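Long-range contact in putative methyl-accepting chemotaxis protein (Salmonella enterica subsp. enterica serovar Typhimurium str. LT2, PDB 6DB1), which probably senses chemical signals in the periplasm through this N-terminal ligand-binding domain and passes them on to the chemotaxis machinery: residues A[31-42]-A[98-106]. Residues are numbered along the deposited sequence; the frame is centred on the assembly and turned at random.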
ATOM      1  N   TYR A  31       0.882   7.122  -2.915  1.00 42.30           N
ATOM      2  CA  TYR A  31       1.500   8.038  -2.015  1.00 44.07           C
ATOM      3  C   TYR A  31       2.970   7.630  -1.801  1.00 47.53           C
ATOM      4  O   TYR A  31       3.871   8.477  -1.929  1.00 48.27           O
ATOM      5  CB  TYR A  31       0.736   8.102  -0.694  1.00 45.71           C
ATOM      6  CG  TYR A  31       1.532   8.755   0.402  1.00 49.97           C
ATOM      7  CD1 TYR A  31       1.803  10.114   0.372  1.00 50.88           C
ATOM      8  CD2 TYR A  31       2.051   8.004   1.445  1.00 53.18           C
ATOM      9  CE1 TYR A  31       2.566  10.712   1.359  1.00 54.99           C
ATOM     10  CE2 TYR A  31       2.808   8.592   2.445  1.00 56.60           C
ATOM     11  CZ  TYR A  31       3.064   9.950   2.401  1.00 56.64           C
ATOM     12  OH  TYR A  31       3.800  10.539   3.389  1.00 63.42           O
ATOM     13  N   PHE A  32       3.239   6.351  -1.497  1.00 47.24           N
ATOM     14  CA  PHE A  32       4.630   5.948  -1.280  1.00 50.65           C
ATOM     15  C   PHE A  32       5.433   6.231  -2.546  1.00 51.67           C
ATOM     16  O   PHE A  32       6.567   6.701  -2.458  1.00 53.54           O
ATOM     17  CB  PHE A  32       4.796   4.489  -0.843  1.00 51.74           C
ATOM     18  CG  PHE A  32       4.223   4.166   0.516  1.00 52.85           C
ATOM     19  CD1 PHE A  32       4.280   5.087   1.550  1.00 54.76           C
ATOM     20  CD2 PHE A  32       3.748   2.898   0.798  1.00 53.67           C
ATOM     21  CE1 PHE A  32       3.775   4.784   2.806  1.00 56.15           C
ATOM     22  CE2 PHE A  32       3.251   2.591   2.058  1.00 55.99           C
ATOM     23  CZ  PHE A  32       3.262   3.535   3.060  1.00 55.70           C
ATOM     24  N   ARG A  33       4.847   5.971  -3.704  1.00 49.35           N
ATOM     25  CA  ARG A  33       5.553   6.241  -4.926  1.00 53.26           C
ATOM     26  C   ARG A  33       5.920   7.723  -4.976  1.00 54.59           C
ATOM     27  O   ARG A  33       7.080   8.060  -5.168  1.00 56.79           O
ATOM     28  CB  ARG A  33       4.741   5.843  -6.159  1.00 55.62           C
ATOM     29  CG  ARG A  33       4.721   4.346  -6.435  1.00 58.54           C
ATOM     30  CD  ARG A  33       3.905   4.026  -7.669  1.00 61.72           C
ATOM     31  NE  ARG A  33       4.024   2.629  -8.034  1.00 69.20           N
ATOM     32  CZ  ARG A  33       3.413   2.075  -9.070  1.00 75.24           C
ATOM     33  NH1 ARG A  33       2.608   2.807  -9.823  1.00 78.42           N
ATOM     34  NH2 ARG A  33       3.612   0.798  -9.349  1.00 77.55           N
ATOM     35  N   PHE A  34       4.932   8.579  -4.776  1.00 53.34           N
ATOM     36  CA  PHE A  34       5.119  10.009  -4.832  1.00 53.72           C
ATOM     37  C   PHE A  34       6.361  10.449  -4.054  1.00 56.18           C
ATOM     38  O   PHE A  34       7.117  11.264  -4.545  1.00 57.89           O
ATOM     39  CB  PHE A  34       3.905  10.742  -4.262  1.00 53.15           C
ATOM     40  CG  PHE A  34       4.172  12.198  -3.997  1.00 54.93           C
ATOM     41  CD1 PHE A  34       4.140  13.119  -5.030  1.00 54.44           C
ATOM     42  CD2 PHE A  34       4.490  12.639  -2.723  1.00 55.06           C
ATOM     43  CE1 PHE A  34       4.415  14.454  -4.796  1.00 56.83           C
ATOM     44  CE2 PHE A  34       4.757  13.978  -2.490  1.00 57.96           C
ATOM     45  CZ  PHE A  34       4.729  14.880  -3.528  1.00 58.82           C
ATOM     46  N   VAL A  35       6.541   9.919  -2.848  1.00 56.21           N
ATOM     47  CA  VAL A  35       7.641  10.305  -1.992  1.00 57.97           C
ATOM     48  C   VAL A  35       8.972   9.909  -2.633  1.00 61.84           C
ATOM     49  O   VAL A  35       9.939  10.641  -2.515  1.00 62.01           O
ATOM     50  CB  VAL A  35       7.509   9.689  -0.588  1.00 58.35           C
ATOM     51  CG1 VAL A  35       8.760   9.923   0.248  1.00 63.17           C
ATOM     52  CG2 VAL A  35       6.276  10.204   0.136  1.00 56.86           C
ATOM     53  N   THR A  36       9.021   8.756  -3.296  1.00 63.48           N
ATOM     54  CA  THR A  36      10.256   8.297  -3.912  1.00 65.80           C
ATOM     55  C   THR A  36      10.501   9.034  -5.233  1.00 66.33           C
ATOM     56  O   THR A  36      11.618   9.496  -5.499  1.00 69.81           O
ATOM     57  CB  THR A  36      10.248   6.784  -4.146  1.00 68.51           C
ATOM     58  OG1 THR A  36       9.270   6.480  -5.139  1.00 68.63           O
ATOM     59  CG2 THR A  36       9.965   5.991  -2.889  1.00 69.04           C
ATOM     60  N   ARG A  37       9.442   9.141  -6.033  0.50 62.81           N
ATOM     61  CA  ARG A  37       9.478   9.813  -7.327  0.50 62.96           C
ATOM     62  C   ARG A  37      10.112  11.202  -7.157  0.50 65.29           C
ATOM     63  O   ARG A  37      11.126  11.540  -7.796  0.50 66.46           O
ATOM     64  CB  ARG A  37       8.050   9.966  -7.866  0.50 59.89           C
ATOM     65  CG  ARG A  37       7.186   8.715  -7.752  0.50 56.70           C
ATOM     66  CD  ARG A  37       7.115   7.778  -8.945  0.50 56.92           C
ATOM     67  NE  ARG A  37       6.214   8.276  -9.981  0.50 55.55           N
ATOM     68  CZ  ARG A  37       5.748   7.547 -10.993  0.50 55.27           C
ATOM     69  NH1 ARG A  37       4.961   8.100 -11.903  0.50 54.10           N
ATOM     70  NH2 ARG A  37       6.067   6.269 -11.089  0.50 57.63           N
ATOM     71  N   LEU A  38       9.521  11.969  -6.242  1.00 65.28           N
ATOM     72  CA  LEU A  38       9.906  13.376  -5.969  1.00 65.90           C
ATOM     73  C   LEU A  38      11.348  13.474  -5.451  1.00 67.39           C
ATOM     74  O   LEU A  38      12.069  14.437  -5.776  1.00 66.89           O
ATOM     75  CB  LEU A  38       8.940  13.981  -4.946  1.00 65.99           C
ATOM     76  CG  LEU A  38       9.183  15.455  -4.617  1.00 67.27           C
ATOM     77  CD1 LEU A  38       9.256  16.280  -5.894  1.00 66.34           C
ATOM     78  CD2 LEU A  38       8.110  16.002  -3.682  1.00 67.41           C
ATOM     79  N   SER A  39      11.742  12.517  -4.622  1.00 68.07           N
ATOM     80  CA  SER A  39      13.084  12.509  -4.056  1.00 69.65           C
ATOM     81  C   SER A  39      14.136  12.351  -5.170  1.00 70.59           C
ATOM     82  O   SER A  39      15.138  13.079  -5.188  1.00 68.40           O
ATOM     83  CB  SER A  39      13.203  11.436  -3.005  1.00 71.43           C
ATOM     84  OG  SER A  39      14.526  11.358  -2.505  1.00 72.91           O
ATOM     85  N   ARG A  40      13.909  11.431  -6.115  1.00 71.09           N
ATOM     86  CA  ARG A  40      14.873  11.226  -7.203  1.00 74.09           C
ATOM     87  C   ARG A  40      14.962  12.487  -8.074  1.00 73.11           C
ATOM     88  O   ARG A  40      16.063  12.868  -8.521  1.00 71.37           O
ATOM     89  CB  ARG A  40      14.509  10.006  -8.053  1.00 77.13           C
ATOM     90  CG  ARG A  40      14.477   8.694  -7.280  1.00 80.45           C
ATOM     91  CD  ARG A  40      14.444   7.496  -8.209  1.00 84.01           C
ATOM     92  NE  ARG A  40      13.449   7.649  -9.264  1.00 84.27           N
ATOM     93  CZ  ARG A  40      12.158   7.353  -9.143  1.00 83.84           C
ATOM     94  NH1 ARG A  40      11.685   6.893  -7.998  1.00 86.37           N
ATOM     95  NH2 ARG A  40      11.345   7.517 -10.173  1.00 81.35           N
ATOM     96  N   ALA A  41      13.823  13.140  -8.312  1.00 70.09           N
ATOM     97  CA  ALA A  41      13.825  14.375  -9.113  1.00 70.31           C
ATOM     98  C   ALA A  41      14.650  15.463  -8.397  1.00 72.01           C
ATOM     99  O   ALA A  41      15.356  16.243  -9.049  1.00 69.68           O
ATOM    100  CB  ALA A  41      12.411  14.829  -9.384  1.00 67.35           C
HETATM  101  N   MSE A  42      14.586  15.491  -7.060  1.00 72.86           N
HETATM  102  CA  MSE A  42      15.323  16.496  -6.255  1.00 76.13           C
HETATM  103  C   MSE A  42      16.804  16.227  -6.144  1.00 77.53           C
HETATM  104  O   MSE A  42      17.603  17.158  -6.033  1.00 77.08           O
HETATM  105  CB  MSE A  42      14.688  16.625  -4.876  1.00 77.00           C
HETATM  106  CG  MSE A  42      13.324  17.285  -5.045  1.00 78.35           C
HETATM  107 SE   MSE A  42      13.530  19.237  -5.045  1.00 85.87          SE
HETATM  108  CE  MSE A  42      13.044  19.557  -6.920  1.00 79.42           C
ATOM    109  N   VAL A  98       1.364  16.498   0.647  1.00 50.35           N
ATOM    110  CA  VAL A  98       1.798  16.200  -0.705  1.00 47.97           C
ATOM    111  C   VAL A  98       1.802  17.423  -1.625  1.00 48.79           C
ATOM    112  O   VAL A  98       2.787  17.660  -2.325  1.00 46.06           O
ATOM    113  CB  VAL A  98       0.909  15.094  -1.296  1.00 47.87           C
ATOM    114  CG1 VAL A  98       1.057  14.981  -2.802  1.00 50.22           C
ATOM    115  CG2 VAL A  98       1.176  13.761  -0.617  1.00 49.22           C
ATOM    116  N   VAL A  99       0.689  18.128  -1.709  1.00 47.89           N
ATOM    117  CA  VAL A  99       0.600  19.249  -2.621  1.00 49.96           C
ATOM    118  C   VAL A  99       1.642  20.317  -2.258  1.00 52.89           C
ATOM    119  O   VAL A  99       2.374  20.770  -3.131  1.00 57.63           O
ATOM    120  CB  VAL A  99      -0.831  19.815  -2.684  1.00 48.34           C
ATOM    121  CG1 VAL A  99      -0.859  21.208  -3.289  1.00 49.97           C
ATOM    122  CG2 VAL A  99      -1.759  18.878  -3.439  1.00 46.75           C
ATOM    123  N   PRO A 100       1.715  20.725  -0.994  1.00 54.92           N
ATOM    124  CA  PRO A 100       2.730  21.724  -0.745  1.00 57.26           C
ATOM    125  C   PRO A 100       4.119  21.258  -1.202  1.00 59.36           C
ATOM    126  O   PRO A 100       4.794  21.995  -1.935  1.00 64.24           O
ATOM    127  CB  PRO A 100       2.674  21.955   0.768  1.00 56.38           C
ATOM    128  CG  PRO A 100       1.217  21.748   1.073  1.00 56.27           C
ATOM    129  CD  PRO A 100       0.828  20.590   0.175  1.00 56.42           C
ATOM    130  N   GLN A 101       4.525  20.055  -0.813  1.00 56.70           N
ATOM    131  CA  GLN A 101       5.844  19.553  -1.203  1.00 59.06           C
ATOM    132  C   GLN A 101       6.082  19.773  -2.699  1.00 58.86           C
ATOM    133  O   GLN A 101       7.138  20.247  -3.091  1.00 58.73           O
ATOM    134  CB  GLN A 101       6.007  18.065  -0.904  1.00 58.83           C
ATOM    135  CG  GLN A 101       6.122  17.739   0.577  1.00 60.71           C
ATOM    136  CD  GLN A 101       6.611  16.326   0.770  1.00 62.26           C
ATOM    137  OE1 GLN A 101       7.087  15.696  -0.170  1.00 64.26           O
ATOM    138  NE2 GLN A 101       6.522  15.827   1.995  1.00 59.36           N
HETATM  139  N   MSE A 102       5.102  19.422  -3.519  1.00 58.50           N
HETATM  140  CA  MSE A 102       5.248  19.582  -4.962  1.00 62.58           C
HETATM  141  C   MSE A 102       5.400  21.012  -5.397  1.00 62.47           C
HETATM  142  O   MSE A 102       6.216  21.313  -6.263  1.00 60.99           O
HETATM  143  CB  MSE A 102       4.026  19.029  -5.661  1.00 63.06           C
HETATM  144  CG  MSE A 102       4.333  17.634  -6.156  1.00 67.00           C
HETATM  145 SE   MSE A 102       4.959  17.734  -8.008  1.00 70.79          SE
HETATM  146  CE  MSE A 102       6.720  17.034  -7.540  1.00 72.43           C
ATOM    147  N   GLN A 103       4.610  21.907  -4.818  1.00 61.67           N
ATOM    148  CA  GLN A 103       4.679  23.312  -5.192  1.00 65.56           C
ATOM    149  C   GLN A 103       5.995  23.909  -4.668  1.00 66.26           C
ATOM    150  O   GLN A 103       6.640  24.731  -5.338  1.00 63.81           O
ATOM    151  CB  GLN A 103       3.423  24.032  -4.695  1.00 68.52           C
ATOM    152  CG  GLN A 103       2.163  23.590  -5.440  1.00 72.73           C
ATOM    153  CD  GLN A 103       0.881  24.229  -4.951  1.00 78.82           C
ATOM    154  OE1 GLN A 103       0.728  24.557  -3.773  1.00 78.62           O
ATOM    155  NE2 GLN A 103      -0.082  24.361  -5.855  1.00 77.45           N
ATOM    156  N   LEU A 104       6.427  23.416  -3.518  1.00 61.91           N
ATOM    157  CA  LEU A 104       7.629  23.889  -2.864  1.00 61.59           C
ATOM    158  C   LEU A 104       8.862  23.311  -3.577  1.00 62.69           C
ATOM    159  O   LEU A 104       9.903  23.959  -3.654  1.00 67.35           O
ATOM    160  CB  LEU A 104       7.539  23.442  -1.401  1.00 61.94           C
ATOM    161  CG  LEU A 104       8.137  24.367  -0.342  1.00 65.07           C
ATOM    162  CD1 LEU A 104       7.584  25.781  -0.467  1.00 65.64           C
ATOM    163  CD2 LEU A 104       7.841  23.820   1.048  1.00 65.14           C
ATOM    164  N   ALA A 105       8.748  22.109  -4.127  1.00 60.60           N
ATOM    165  CA  ALA A 105       9.877  21.471  -4.815  1.00 64.40           C
ATOM    166  C   ALA A 105      10.173  22.208  -6.128  1.00 68.50           C
ATOM    167  O   ALA A 105      11.285  22.146  -6.666  1.00 65.34           O
ATOM    168  CB  ALA A 105       9.572  20.012  -5.068  1.00 65.33           C
ATOM    169  N   GLN A 106       9.165  22.907  -6.627  1.00 69.57           N
ATOM    170  CA  GLN A 106       9.292  23.646  -7.855  1.00 75.85           C
ATOM    171  C   GLN A 106       9.668  25.111  -7.563  1.00 77.61           C
ATOM    172  O   GLN A 106       9.719  25.906  -8.491  1.00 81.68           O
ATOM    173  CB  GLN A 106       7.982  23.516  -8.638  1.00 74.89           C
ATOM    174  CG  GLN A 106       7.684  22.084  -9.070  1.00 75.67           C
ATOM    175  CD  GLN A 106       6.295  21.882  -9.628  1.00 75.02           C
ATOM    176  OE1 GLN A 106       6.113  21.257 -10.667  1.00 80.23           O
ATOM    177  NE2 GLN A 106       5.295  22.414  -8.944  1.00 73.33           N
TER
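F34 lies against V98 and M102, and its ring carries much of the contact. V98 CG1 sits over one face, 3.8 Å from the F34 ring centroid and 13° off the ring normal, which meets the geometry of a CH-pi contact. At the edge of the same ring, in its plane, M102 CG approaches F34 CE1 to 3.5 Å. The other methyl of V98, CG2, meets the edge of the Y31 ring at CD1 (3.8 Å), so one valine serves two aromatic rings through separate branches. F34 CG stands anti to the backbone N (chi1 166°), which carries the ring across toward the partner helix.

Farther along, L38 divides its branches: CD1 packs on A105 CB at 3.8 Å, while CD2 lies 3.7 Å from Q101 OE1. M42, a selenomethionine bent at chi2 and chi3, brings its CE to within 4.0 Å of A105 CB. No hydrogen bond joins the two segments; Q101 NE2 donates to T121 OG1 and Y31 OH bonds to S125 OG, both on helix 110-144.

The segment axes run nearly parallel, 12° apart and 11.6 Å at closest approach, as expected for the first and third helices of an up-down four-helix bundle. Helix 54-73 adds L60 and M63 against V98 and A56 against M102, whereas W113 of helix 110-144 covers L38 and M42, so that the contact between helices 13-46 and 80-105 is lined by both remaining helices of the bundle.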